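Local coordinates for protein cysteine synthase 3 (Entamoeba histolytica, PDB 6KR5) that catalyses, as a pyridoxal-phosphate-dependent O-acetylserine sulfhydrylase, the synthesis of cysteine from O-acetylserine and sulfide, at residues Ile81-Ser86 against Ala157-Asn162; Val104-Pro109 against Ala125-Ser130; Leu75-Glu80 against Phe100-Asn105; Val213-Pro218 against Glu249-Ile254. All coordinates share one frame; numbering follows the deposited sequence. Where two conformers were deposited one is given.

Contact 1 (Ile81-Ser86 against Ala157-Asn162)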
loop_
_atom_site.group_PDB
_atom_site.type_symbol
_atom_site.label_atom_id
_atom_site.label_comp_id
_atom_site.label_asym_id
_atom_site.label_seq_id
_atom_site.Cartn_x
_atom_site.Cartn_y
_atom_site.Cartn_z
ATOM N N ILE B 81 -1.016 -25.400 3.417
ATOM C CA ILE B 81 -1.919 -24.790 2.447
ATOM C C ILE B 81 -1.315 -24.919 1.054
ATOM O O ILE B 81 -0.093 -24.865 0.887
ATOM C CB ILE B 81 -2.163 -23.316 2.835
ATOM C CG1 ILE B 81 -2.797 -23.221 4.229
ATOM C CG2 ILE B 81 -3.038 -22.615 1.798
ATOM C CD1 ILE B 81 -2.276 -22.076 5.075
ATOM N N ILE B 82 -2.159 -25.099 0.032
ATOM C CA ILE B 82 -1.677 -25.081 -1.346
ATOM C C ILE B 82 -2.682 -24.342 -2.226
ATOM O O ILE B 82 -3.895 -24.408 -2.003
ATOM C CB ILE B 82 -1.390 -26.505 -1.882
ATOM C CG1 ILE B 82 -0.685 -26.428 -3.242
ATOM C CG2 ILE B 82 -2.663 -27.349 -1.960
ATOM C CD1 ILE B 82 -0.221 -27.768 -3.779
ATOM N N GLU B 83 -2.163 -23.624 -3.218
ATOM C CA GLU B 83 -2.982 -22.971 -4.225
ATOM C C GLU B 83 -2.155 -22.825 -5.494
ATOM O O GLU B 83 -0.929 -22.735 -5.437
ATOM C CB GLU B 83 -3.504 -21.616 -3.738
ATOM C CG GLU B 83 -4.407 -20.877 -4.747
ATOM C CD GLU B 83 -5.675 -21.650 -5.072
ATOM O OE1 GLU B 83 -5.606 -22.628 -5.854
ATOM O OE2 GLU B 83 -6.743 -21.255 -4.561
ATOM N N ALA B 84 -2.837 -22.848 -6.645
ATOM C CA ALA B 84 -2.226 -22.557 -7.935
ATOM C C ALA B 84 -2.601 -21.128 -8.285
ATOM O O ALA B 84 -3.759 -20.846 -8.607
ATOM C CB ALA B 84 -2.697 -23.536 -9.011
ATOM N N THR B 85 -1.635 -20.220 -8.194
ATOM C CA THR B 85 -1.927 -18.812 -8.413
ATOM C C THR B 85 -0.631 -18.077 -8.689
ATOM O O THR B 85 0.396 -18.378 -8.085
ATOM C CB THR B 85 -2.635 -18.177 -7.200
ATOM O OG1 THR B 85 -2.770 -16.764 -7.402
ATOM C CG2 THR B 85 -1.844 -18.398 -5.921
ATOM N N SER B 86 -0.695 -17.117 -9.608
ATOM C CA SER B 86 0.400 -16.198 -9.874
ATOM C C SER B 86 0.057 -14.773 -9.454
ATOM O O SER B 86 0.846 -13.853 -9.702
ATOM C CB SER B 86 0.772 -16.243 -11.361
ATOM O OG SER B 86 1.086 -17.569 -11.778
ATOM N N ALA B 157 -6.747 -24.205 -1.188
ATOM C CA ALA B 157 -7.502 -22.975 -0.963
ATOM C C ALA B 157 -8.748 -22.907 -1.836
ATOM O O ALA B 157 -9.739 -22.303 -1.427
ATOM C CB ALA B 157 -6.622 -21.748 -1.212
ATOM N N ASN B 158 -8.708 -23.504 -3.031
ATOM C CA ASN B 158 -9.845 -23.528 -3.958
ATOM C C ASN B 158 -10.460 -22.138 -4.161
ATOM O O ASN B 158 -11.659 -21.920 -3.971
ATOM C CB ASN B 158 -10.902 -24.511 -3.462
ATOM C CG ASN B 158 -12.037 -24.675 -4.437
ATOM O OD1 ASN B 158 -11.861 -24.467 -5.638
ATOM N ND2 ASN B 158 -13.216 -25.042 -3.929
ATOM N N GLN B 159 -9.621 -21.192 -4.589
ATOM C CA GLN B 159 -10.057 -19.795 -4.624
ATOM C C GLN B 159 -11.298 -19.575 -5.494
ATOM O O GLN B 159 -12.088 -18.670 -5.214
ATOM C CB GLN B 159 -8.912 -18.905 -5.104
ATOM C CG GLN B 159 -8.492 -19.118 -6.533
ATOM C CD GLN B 159 -7.540 -18.035 -6.991
ATOM O OE1 GLN B 159 -7.712 -16.868 -6.640
ATOM N NE2 GLN B 159 -6.534 -18.410 -7.767
ATOM N N PHE B 160 -11.504 -20.375 -6.539
ATOM C CA PHE B 160 -12.632 -20.105 -7.430
ATOM C C PHE B 160 -13.939 -20.726 -6.956
ATOM O O PHE B 160 -14.990 -20.431 -7.548
ATOM C CB PHE B 160 -12.310 -20.586 -8.846
ATOM C CG PHE B 160 -11.227 -19.793 -9.519
ATOM C CD1 PHE B 160 -11.488 -18.523 -10.006
ATOM C CD2 PHE B 160 -9.945 -20.306 -9.655
ATOM C CE1 PHE B 160 -10.488 -17.784 -10.619
ATOM C CE2 PHE B 160 -8.948 -19.573 -10.276
ATOM C CZ PHE B 160 -9.220 -18.311 -10.748
ATOM N N GLY B 161 -13.909 -21.528 -5.888
ATOM C CA GLY B 161 -15.091 -22.235 -5.410
ATOM C C GLY B 161 -15.322 -22.183 -3.911
ATOM O O GLY B 161 -16.373 -22.606 -3.419
ATOM N N ASN B 162 -14.357 -21.666 -3.169
ATOM C CA ASN B 162 -14.408 -21.754 -1.718
ATOM C C ASN B 162 -15.421 -20.762 -1.161
ATOM O O ASN B 162 -15.241 -19.546 -1.336
ATOM C CB ASN B 162 -13.016 -21.475 -1.141
ATOM C CG ASN B 162 -12.907 -21.848 0.323
ATOM O OD1 ASN B 162 -13.884 -21.765 1.073
ATOM N ND2 ASN B 162 -11.713 -22.255 0.742
HETATM O O HOH W 1 -6.837 -24.905 -4.676
HETATM O O HOH W 2 -6.370 -20.883 -8.926
HETATM O O HOH W 3 -4.815 -16.442 -8.914
#

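Contact 2 (Val104-Pro109 against Ala125-Ser130)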
loop_
_atom_site.group_PDB
_atom_site.type_symbol
_atom_site.label_atom_id
_atom_site.label_comp_id
_atom_site.label_asym_id
_atom_site.label_seq_id
_atom_site.Cartn_x
_atom_site.Cartn_y
_atom_site.Cartn_z
ATOM N N VAL B 104 2.747 -22.482 3.418
ATOM C CA VAL B 104 1.955 -22.167 2.234
ATOM C C VAL B 104 2.752 -22.574 0.997
ATOM O O VAL B 104 3.888 -22.115 0.798
ATOM C CB VAL B 104 1.577 -20.677 2.178
ATOM C CG1 VAL B 104 0.792 -20.372 0.909
ATOM C CG2 VAL B 104 0.774 -20.280 3.415
ATOM N N ASN B 105 2.163 -23.436 0.170
ATOM C CA ASN B 105 2.736 -23.846 -1.105
ATOM C C ASN B 105 1.982 -23.161 -2.238
ATOM O O ASN B 105 0.762 -23.284 -2.328
ATOM C CB ASN B 105 2.652 -25.366 -1.272
ATOM C CG ASN B 105 3.344 -26.112 -0.152
ATOM O OD1 ASN B 105 4.560 -26.297 -0.175
ATOM N ND2 ASN B 105 2.569 -26.539 0.843
ATOM N N ILE B 106 2.701 -22.437 -3.095
ATOM C CA ILE B 106 2.097 -21.757 -4.238
ATOM C C ILE B 106 2.691 -22.327 -5.515
ATOM O O ILE B 106 3.918 -22.336 -5.684
ATOM C CB ILE B 106 2.330 -20.234 -4.188
ATOM C CG1 ILE B 106 1.802 -19.637 -2.879
ATOM C CG2 ILE B 106 1.744 -19.565 -5.443
ATOM C CD1 ILE B 106 0.325 -19.737 -2.667
ATOM N N VAL B 107 1.823 -22.787 -6.419
ATOM C CA VAL B 107 2.234 -23.365 -7.694
ATOM C C VAL B 107 2.031 -22.323 -8.786
ATOM O O VAL B 107 0.935 -21.772 -8.920
ATOM C CB VAL B 107 1.433 -24.638 -8.010
ATOM C CG1 VAL B 107 2.029 -25.332 -9.215
ATOM C CG2 VAL B 107 1.401 -25.553 -6.789
ATOM N N MET B 108 3.072 -22.066 -9.571
ATOM C CA MET B 108 3.014 -21.069 -10.635
ATOM C C MET B 108 4.115 -21.383 -11.645
ATOM O O MET B 108 5.106 -22.031 -11.301
ATOM C CB MET B 108 3.200 -19.654 -10.069
ATOM C CG MET B 108 4.457 -19.534 -9.232
ATOM S SD MET B 108 4.480 -18.037 -8.244
ATOM C CE MET B 108 4.042 -16.838 -9.503
ATOM N N PRO B 109 3.961 -20.926 -12.893
ATOM C CA PRO B 109 5.066 -21.101 -13.856
ATOM C C PRO B 109 6.265 -20.255 -13.456
ATOM O O PRO B 109 6.120 -19.151 -12.926
ATOM C CB PRO B 109 4.454 -20.623 -15.182
ATOM C CG PRO B 109 2.975 -20.605 -14.953
ATOM C CD PRO B 109 2.799 -20.279 -13.502
ATOM N N ALA B 125 6.796 -18.465 1.788
ATOM C CA ALA B 125 6.114 -19.449 0.959
ATOM C C ALA B 125 7.105 -20.431 0.359
ATOM O O ALA B 125 8.264 -20.099 0.092
ATOM C CB ALA B 125 5.353 -18.770 -0.175
ATOM N N ASN B 126 6.638 -21.660 0.151
ATOM C CA ASN B 126 7.357 -22.633 -0.663
ATOM C C ASN B 126 6.814 -22.527 -2.082
ATOM O O ASN B 126 5.692 -22.964 -2.361
ATOM C CB ASN B 126 7.193 -24.046 -0.105
ATOM C CG ASN B 126 7.601 -24.150 1.352
ATOM O OD1 ASN B 126 6.753 -24.217 2.245
ATOM N ND2 ASN B 126 8.905 -24.159 1.601
ATOM N N LEU B 127 7.595 -21.925 -2.973
ATOM C CA LEU B 127 7.190 -21.793 -4.362
ATOM C C LEU B 127 7.460 -23.084 -5.115
ATOM O O LEU B 127 8.577 -23.617 -5.084
ATOM C CB LEU B 127 7.919 -20.631 -5.036
ATOM C CG LEU B 127 7.548 -19.271 -4.474
ATOM C CD1 LEU B 127 8.137 -18.193 -5.366
ATOM C CD2 LEU B 127 6.040 -19.111 -4.371
ATOM N N VAL B 128 6.438 -23.586 -5.781
ATOM C CA VAL B 128 6.546 -24.741 -6.655
ATOM C C VAL B 128 6.473 -24.187 -8.067
ATOM O O VAL B 128 5.390 -23.849 -8.557
ATOM C CB VAL B 128 5.452 -25.778 -6.384
ATOM C CG1 VAL B 128 5.609 -26.955 -7.322
ATOM C CG2 VAL B 128 5.544 -26.249 -4.941
ATOM N N LEU B 129 7.635 -24.055 -8.707
ATOM C CA LEU B 129 7.758 -23.398 -10.003
ATOM C C LEU B 129 7.757 -24.461 -11.088
ATOM O O LEU B 129 8.736 -25.200 -11.242
ATOM C CB LEU B 129 9.038 -22.572 -10.081
ATOM C CG LEU B 129 9.206 -21.485 -9.030
ATOM C CD1 LEU B 129 10.512 -20.727 -9.269
ATOM C CD2 LEU B 129 8.014 -20.549 -9.080
ATOM N N SER B 130 6.664 -24.538 -11.838
ATOM C CA SER B 130 6.631 -25.409 -12.998
ATOM C C SER B 130 7.414 -24.776 -14.150
ATOM O O SER B 130 7.805 -23.604 -14.100
ATOM C CB SER B 130 5.189 -25.691 -13.410
ATOM O OG SER B 130 4.418 -24.503 -13.394
HETATM O O HOH W 4 5.543 -21.585 4.064
#

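Contact 3 (Leu75-Glu80 against Phe100-Asn105)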
loop_
_atom_site.group_PDB
_atom_site.type_symbol
_atom_site.label_atom_id
_atom_site.label_comp_id
_atom_site.label_asym_id
_atom_site.label_seq_id
_atom_site.Cartn_x
_atom_site.Cartn_y
_atom_site.Cartn_z
ATOM N N LEU B 75 -8.150 -27.376 8.488
ATOM C CA LEU B 75 -6.714 -27.144 8.525
ATOM C C LEU B 75 -6.259 -27.396 9.954
ATOM O O LEU B 75 -6.782 -26.778 10.887
ATOM C CB LEU B 75 -6.390 -25.712 8.079
ATOM C CG LEU B 75 -4.933 -25.316 7.859
ATOM C CD1 LEU B 75 -4.215 -26.249 6.899
ATOM C CD2 LEU B 75 -4.862 -23.872 7.359
ATOM N N LYS B 76 -5.328 -28.335 10.124
ATOM C CA LYS B 76 -4.835 -28.770 11.420
ATOM C C LYS B 76 -3.317 -28.758 11.420
ATOM O O LYS B 76 -2.695 -28.891 10.363
ATOM C CB LYS B 76 -5.333 -30.190 11.754
ATOM C CG LYS B 76 -6.725 -30.223 12.374
ATOM C CD LYS B 76 -7.349 -31.614 12.317
ATOM C CE LYS B 76 -7.485 -32.115 10.886
ATOM N NZ LYS B 76 -8.683 -32.994 10.724
ATOM N N PRO B 77 -2.693 -28.598 12.588
ATOM C CA PRO B 77 -1.227 -28.621 12.648
ATOM C C PRO B 77 -0.654 -29.852 11.959
ATOM O O PRO B 77 -1.189 -30.961 12.060
ATOM C CB PRO B 77 -0.941 -28.623 14.152
ATOM C CG PRO B 77 -2.110 -27.907 14.741
ATOM C CD PRO B 77 -3.297 -28.283 13.894
ATOM N N GLY B 78 0.434 -29.636 11.224
ATOM C CA GLY B 78 1.010 -30.643 10.371
ATOM C C GLY B 78 0.611 -30.518 8.917
ATOM O O GLY B 78 1.343 -30.999 8.040
ATOM N N MET B 79 -0.519 -29.874 8.640
ATOM C CA MET B 79 -0.985 -29.681 7.277
ATOM C C MET B 79 -0.392 -28.414 6.671
ATOM O O MET B 79 0.107 -27.528 7.371
ATOM C CB MET B 79 -2.514 -29.604 7.238
ATOM C CG MET B 79 -3.193 -30.911 7.595
ATOM S SD MET B 79 -4.988 -30.772 7.500
ATOM C CE MET B 79 -5.252 -30.548 5.753
ATOM N N GLU B 80 -0.446 -28.342 5.346
ATOM C CA GLU B 80 0.077 -27.200 4.601
ATOM C C GLU B 80 -0.975 -26.710 3.623
ATOM O O GLU B 80 -1.735 -27.504 3.071
ATOM C CB GLU B 80 1.365 -27.572 3.856
ATOM C CG GLU B 80 2.409 -28.184 4.783
ATOM C CD GLU B 80 3.725 -28.482 4.106
ATOM O OE1 GLU B 80 3.916 -28.080 2.935
ATOM O OE2 GLU B 80 4.592 -29.117 4.746
ATOM N N PHE B 100 -0.610 -17.158 11.035
ATOM C CA PHE B 100 -1.225 -18.319 11.672
ATOM C C PHE B 100 -0.238 -19.453 11.889
ATOM O O PHE B 100 -0.552 -20.392 12.633
ATOM C CB PHE B 100 -2.399 -18.841 10.839
ATOM C CG PHE B 100 -3.653 -18.032 10.975
ATOM C CD1 PHE B 100 -4.306 -17.943 12.194
ATOM C CD2 PHE B 100 -4.200 -17.384 9.879
ATOM C CE1 PHE B 100 -5.476 -17.193 12.325
ATOM C CE2 PHE B 100 -5.374 -16.636 10.000
ATOM C CZ PHE B 100 -6.011 -16.542 11.219
ATOM N N GLY B 101 0.924 -19.408 11.247
ATOM C CA GLY B 101 1.938 -20.427 11.450
ATOM C C GLY B 101 1.768 -21.683 10.627
ATOM O O GLY B 101 2.114 -22.772 11.099
ATOM N N TYR B 102 1.245 -21.572 9.406
ATOM C CA TYR B 102 1.100 -22.725 8.535
ATOM C C TYR B 102 1.953 -22.567 7.286
ATOM O O TYR B 102 2.039 -21.468 6.735
ATOM C CB TYR B 102 -0.355 -22.916 8.100
ATOM C CG TYR B 102 -1.200 -23.583 9.143
ATOM C CD1 TYR B 102 -1.771 -22.842 10.169
ATOM C CD2 TYR B 102 -1.413 -24.963 9.118
ATOM C CE1 TYR B 102 -2.541 -23.446 11.128
ATOM C CE2 TYR B 102 -2.178 -25.571 10.078
ATOM C CZ TYR B 102 -2.735 -24.808 11.078
ATOM O OH TYR B 102 -3.504 -25.415 12.039
ATOM N N PRO B 103 2.579 -23.635 6.805
ATOM C CA PRO B 103 3.290 -23.538 5.525
ATOM C C PRO B 103 2.307 -23.272 4.395
ATOM O O PRO B 103 1.170 -23.758 4.409
ATOM C CB PRO B 103 3.960 -24.911 5.379
ATOM C CG PRO B 103 4.026 -25.457 6.781
ATOM C CD PRO B 103 2.783 -24.939 7.462
ATOM N N VAL B 104 2.747 -22.482 3.418
ATOM C CA VAL B 104 1.955 -22.167 2.234
ATOM C C VAL B 104 2.752 -22.574 0.997
ATOM O O VAL B 104 3.888 -22.115 0.798
ATOM C CB VAL B 104 1.577 -20.677 2.178
ATOM C CG1 VAL B 104 0.792 -20.372 0.909
ATOM C CG2 VAL B 104 0.774 -20.280 3.415
ATOM N N ASN B 105 2.163 -23.436 0.170
ATOM C CA ASN B 105 2.736 -23.846 -1.105
ATOM C C ASN B 105 1.982 -23.161 -2.238
ATOM O O ASN B 105 0.762 -23.284 -2.328
ATOM C CB ASN B 105 2.652 -25.366 -1.272
ATOM C CG ASN B 105 3.344 -26.112 -0.152
ATOM O OD1 ASN B 105 4.560 -26.297 -0.175
ATOM N ND2 ASN B 105 2.569 -26.539 0.843
HETATM O O HOH W 5 6.336 -26.876 2.404
#

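Contact 4 (Val213-Pro218 against Glu249-Ile254)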
loop_
_atom_site.group_PDB
_atom_site.type_symbol
_atom_site.label_atom_id
_atom_site.label_comp_id
_atom_site.label_asym_id
_atom_site.label_seq_id
_atom_site.Cartn_x
_atom_site.Cartn_y
_atom_site.Cartn_z
ATOM N N VAL B 213 -26.516 -4.749 -8.804
ATOM C CA VAL B 213 -25.202 -5.385 -8.799
ATOM C C VAL B 213 -24.683 -5.433 -10.230
ATOM O O VAL B 213 -25.303 -6.055 -11.100
ATOM C CB VAL B 213 -25.274 -6.787 -8.183
ATOM C CG1 VAL B 213 -23.931 -7.496 -8.334
ATOM C CG2 VAL B 213 -25.674 -6.675 -6.717
ATOM N N VAL B 214 -23.539 -4.795 -10.474
ATOM C CA VAL B 214 -22.947 -4.727 -11.805
ATOM C C VAL B 214 -21.639 -5.510 -11.797
ATOM O O VAL B 214 -20.698 -5.148 -11.082
ATOM C CB VAL B 214 -22.710 -3.272 -12.236
ATOM C CG1 VAL B 214 -22.027 -3.217 -13.598
ATOM C CG2 VAL B 214 -24.034 -2.496 -12.260
ATOM N N ALA B 215 -21.567 -6.567 -12.603
ATOM C CA ALA B 215 -20.341 -7.336 -12.776
ATOM C C ALA B 215 -19.599 -6.840 -14.012
ATOM O O ALA B 215 -20.224 -6.530 -15.030
ATOM C CB ALA B 215 -20.654 -8.828 -12.917
ATOM N N VAL B 216 -18.266 -6.788 -13.932
ATOM C CA VAL B 216 -17.422 -6.271 -15.003
ATOM C C VAL B 216 -16.457 -7.357 -15.456
ATOM O O VAL B 216 -15.860 -8.054 -14.628
ATOM C CB VAL B 216 -16.653 -5.018 -14.536
ATOM C CG1 VAL B 216 -15.769 -4.433 -15.647
ATOM C CG2 VAL B 216 -17.629 -3.984 -14.000
ATOM N N GLU B 217 -16.309 -7.507 -16.766
ATOM C CA GLU B 217 -15.401 -8.506 -17.309
ATOM C C GLU B 217 -14.737 -7.940 -18.563
ATOM O O GLU B 217 -15.232 -6.973 -19.144
ATOM C CB GLU B 217 -16.134 -9.822 -17.616
ATOM C CG GLU B 217 -17.261 -9.722 -18.629
ATOM C CD GLU B 217 -17.893 -11.083 -18.937
ATOM O OE1 GLU B 217 -17.397 -12.117 -18.434
ATOM O OE2 GLU B 217 -18.881 -11.109 -19.696
ATOM N N PRO B 218 -13.613 -8.522 -18.986
ATOM C CA PRO B 218 -12.963 -8.022 -20.206
ATOM C C PRO B 218 -13.821 -8.264 -21.436
ATOM O O PRO B 218 -14.372 -9.352 -21.632
ATOM C CB PRO B 218 -11.652 -8.825 -20.278
ATOM C CG PRO B 218 -11.477 -9.456 -18.914
ATOM C CD PRO B 218 -12.876 -9.655 -18.396
ATOM N N GLU B 249 -28.046 -15.121 -10.667
ATOM C CA GLU B 249 -29.245 -14.479 -10.140
ATOM C C GLU B 249 -28.933 -13.307 -9.212
ATOM O O GLU B 249 -29.819 -12.484 -8.973
ATOM C CB GLU B 249 -30.114 -15.506 -9.417
ATOM C CG GLU B 249 -29.507 -16.070 -8.153
ATOM C CD GLU B 249 -28.717 -17.353 -8.383
ATOM O OE1 GLU B 249 -28.469 -17.719 -9.555
ATOM O OE2 GLU B 249 -28.341 -17.999 -7.379
ATOM N N VAL B 250 -27.702 -13.202 -8.698
ATOM C CA VAL B 250 -27.310 -12.063 -7.864
ATOM C C VAL B 250 -26.958 -10.845 -8.702
ATOM O O VAL B 250 -27.011 -9.704 -8.207
ATOM C CB VAL B 250 -26.117 -12.466 -6.973
ATOM C CG1 VAL B 250 -25.636 -11.316 -6.071
ATOM C CG2 VAL B 250 -26.480 -13.664 -6.128
ATOM N N VAL B 251 -26.595 -11.055 -9.962
ATOM C CA VAL B 251 -26.038 -10.006 -10.810
ATOM C C VAL B 251 -27.136 -9.427 -11.691
ATOM O O VAL B 251 -27.870 -10.171 -12.354
ATOM C CB VAL B 251 -24.883 -10.555 -11.662
ATOM C CG1 VAL B 251 -24.371 -9.501 -12.629
ATOM C CG2 VAL B 251 -23.769 -11.081 -10.758
ATOM N N ASP B 252 -27.231 -8.102 -11.723
ATOM C CA ASP B 252 -28.259 -7.423 -12.499
ATOM C C ASP B 252 -27.795 -6.972 -13.874
ATOM O O ASP B 252 -28.631 -6.804 -14.773
ATOM C CB ASP B 252 -28.763 -6.207 -11.723
ATOM C CG ASP B 252 -29.395 -6.601 -10.429
ATOM O OD1 ASP B 252 -30.378 -7.371 -10.485
ATOM O OD2 ASP B 252 -28.888 -6.195 -9.361
ATOM N N GLU B 253 -26.496 -6.776 -14.064
ATOM C CA GLU B 253 -25.964 -6.286 -15.327
ATOM C C GLU B 253 -24.515 -6.732 -15.431
ATOM O O GLU B 253 -23.782 -6.697 -14.437
ATOM C CB GLU B 253 -26.057 -4.756 -15.417
ATOM C CG GLU B 253 -25.383 -4.143 -16.641
ATOM C CD GLU B 253 -25.265 -2.630 -16.550
ATOM O OE1 GLU B 253 -25.443 -2.083 -15.439
ATOM O OE2 GLU B 253 -24.988 -1.990 -17.588
ATOM N N ILE B 254 -24.121 -7.168 -16.622
ATOM C CA ILE B 254 -22.723 -7.455 -16.932
ATOM C C ILE B 254 -22.233 -6.391 -17.902
ATOM O O ILE B 254 -22.805 -6.218 -18.985
ATOM C CB ILE B 254 -22.546 -8.856 -17.532
ATOM C CG1 ILE B 254 -23.139 -9.918 -16.600
ATOM C CG2 ILE B 254 -21.071 -9.119 -17.820
ATOM C CD1 ILE B 254 -23.544 -11.208 -17.303
#

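Contact 1 (Ile81-Ser86 against Ala157-Asn162)
Strand 80-84 and the loop that leaves strand 154-156 part company here: the last backbone bond between them, from Ala157 N to Ile82 O, is 3.0 Å long and nearly along the C=O axis, and Glu83 and Ala157 are the nearest pair, 5.6 Å between CA atoms. Beyond it the buried side chain of Glu83 takes over. Its CG is anti to the backbone N (chi1 -179°) and the chain bends at chi2 (62°), which brings the carboxylate over the CB of Ala157. OE2 accepts from Gln159 N at 2.9 Å with its syn lone pair, while OE1 turns its anti lone pair to Ala84 N. A water joins OE1 to Asn158 N, so one carboxylate serves three backbone N-H groups, two directly and one through water, consistent with an ionised group. Gln159 crosses Glu83 at about a right angle, its CB 3.2 Å from Glu83 OE2. Two waters accept from Gln159 NE2: one donates to Ala84 O, 2.6 Å away, and the other bonds to Thr85 OG1, which also takes Gly87 N. Gln159 OE1 pairs with Thr89 OG1. Asn162 ND2 donates to Ala157 O, while its OD1 caps helix 163-167 at Asp164 N. With the Gln159 side chain about 5 Å from the bound PLP, this is the cofactor-facing, C-terminal end of a parallel sheet, where loops of an alpha/beta domain build the active site.

Contact 2 (Val104-Pro109 against Ala125-Ser130)
Five backbone hydrogen bonds tie strand 104-109 to strand 126-130 in parallel register, from Asn105 facing Asn126 to Pro109 facing Ser130. They run back and forth from Asn126 N to Val104 O through to Ser130 N to Met108 O; the straightest is Val128 N to Ile106 O, 2.8 Å and 174° at the hydrogen. CA-H...O contacts reinforce them, as from Val107 CA to Val128 O at 3.3 Å. Apolar contacts occupy both faces. On the face of Ile106 and Met108, Leu127 CD2 reaches Ile106 CB (3.9 Å), and Met108 and Leu129 lie side by side with CG against CD2 (3.7 Å); helix 114-122 covers this side through Gln117 and Met120. On the other, Val107 CG2 rests against Val128 CB at 4.1 Å, where Val128 also touches Lys142 and Leu146 of helix 135-149. The polar Asn105 and Asn126 point the same way with amide planes 27° apart, OD1 of Asn105 3.5 Å from CB of Asn126, while Asn105 ND2 turns to Glu80. A water accepts from Val104 N and donates weakly to Asn126 OD1. Strand, helix 114-122 and strand form a beta-alpha-beta crossover, ending at one of the two outermost strands of this parallel sheet.

Contact 3 (Leu75-Glu80 against Phe100-Asn105)
The Tyr102 ring carries Leu75 on one face, CG 3.9 Å from the ring centroid in a CH-pi contact, and meets backbone at its edge, where Met79 O lies in plane 3.5 Å from CD2 and Lys76 O is 3.4 Å from CE2. All three belong to the loop that leads from helix 58-72 into strand 80-84, and the ring to the matching turn between helix 88-100 and strand 104-109; the contact thus lies at the N-terminal ends of two inner strands of the parallel sheet in this alpha/beta domain. Leu75 and Tyr102 reach toward each other tip to tip, and Tyr102 OH sits 3.4 Å from Pro77 CD. The type II turn from Lys76 to Met79, closed by Met79 N to Lys76 O, places Lys76 O at the ring edge; within it Gly78 has the positive phi (98°) that suits glycine. Further along, Glu80 CG lies 3.7 Å from Pro103 CB, the two side chains crossing nearly at a right angle. The Glu80 chain is extended beyond CG (chi2 -176°), so its carboxylate runs on to Asn105, with the two planes 15° apart. Asn105 ND2, which also donates to Ile81 O, gives Glu80 OE1 a nearly straight 2.9 Å bond, received on the anti lone pair.

Contact 4 (Val213-Pro218 against Glu249-Ile254)
The tight part of this contact is the start of strand 212-218, where Val213 is gripped from both ends of its backbone. Its N donates to Asp252 OD2 (2.8 Å, on the anti lone pair), and its O accepts in the carbonyl plane from two successive amides, Asp252 N at 2.9 Å and the longer Glu253 N at 3.3 Å. Asp252 manages both roles because CG stands anti to the carbonyl carbon (chi1 -62°), which turns the carboxylate back across the strand; OD2 also meets Lys205 in a salt bridge that would favour its charged form. The isopropyl group of Val213 closes over Val250 O, CB 3.4 Å away. Two residues on, Ala215 N donates to Glu253 O at 2.9 Å, and regular parallel pairing begins, Val214 with Glu253 and Ala215 with Ile254. Ala215 CB fits against Val251 CG1 (3.8 Å), on the face of the sheet that Ile254 shares. Glu217 is a buried carboxylate: its oxygens are held by Leu224 N and Ser225 OG, and OE2 also lies 3.5 Å from Ile254 CG2.

The looser side is the solvent-facing one. Asp252 is exposed yet pinned by Val213 N and Lys205. Glu253, partly exposed, runs extended beside Val214, OE1 3.5 Å from CG2; its carboxylate continues to Lys212 and Lys294. Strand 253-257 is an outermost strand of the larger mixed sheet, and the two strands add its last parallel pair, as in the larger domain of fold type II PLP enzymes.

How the contacts relate
Contacts 1, 2 and 3 all belong to the four-stranded parallel sheet, where strands 80-84 and 104-109 are neighbours; contact 4 closes the edge of the other, mixed sheet, its centre about 35 Å from that of contact 3. Contact 1 is the most buried and lies nearest the cofactor, and its chemistry is polar and water-mediated, around one carboxylate. Contacts 2 and 4 are partly buried, each with an exposed side: contact 2 is regular strand pairing with apolar faces, whereas contact 4 pairs strands only after an irregular start held by an aspartate side chain. Contact 3, which shares Val104 and Asn105 with contact 2, lies at the start of strand 104-109, among partly exposed turns with aromatic packing.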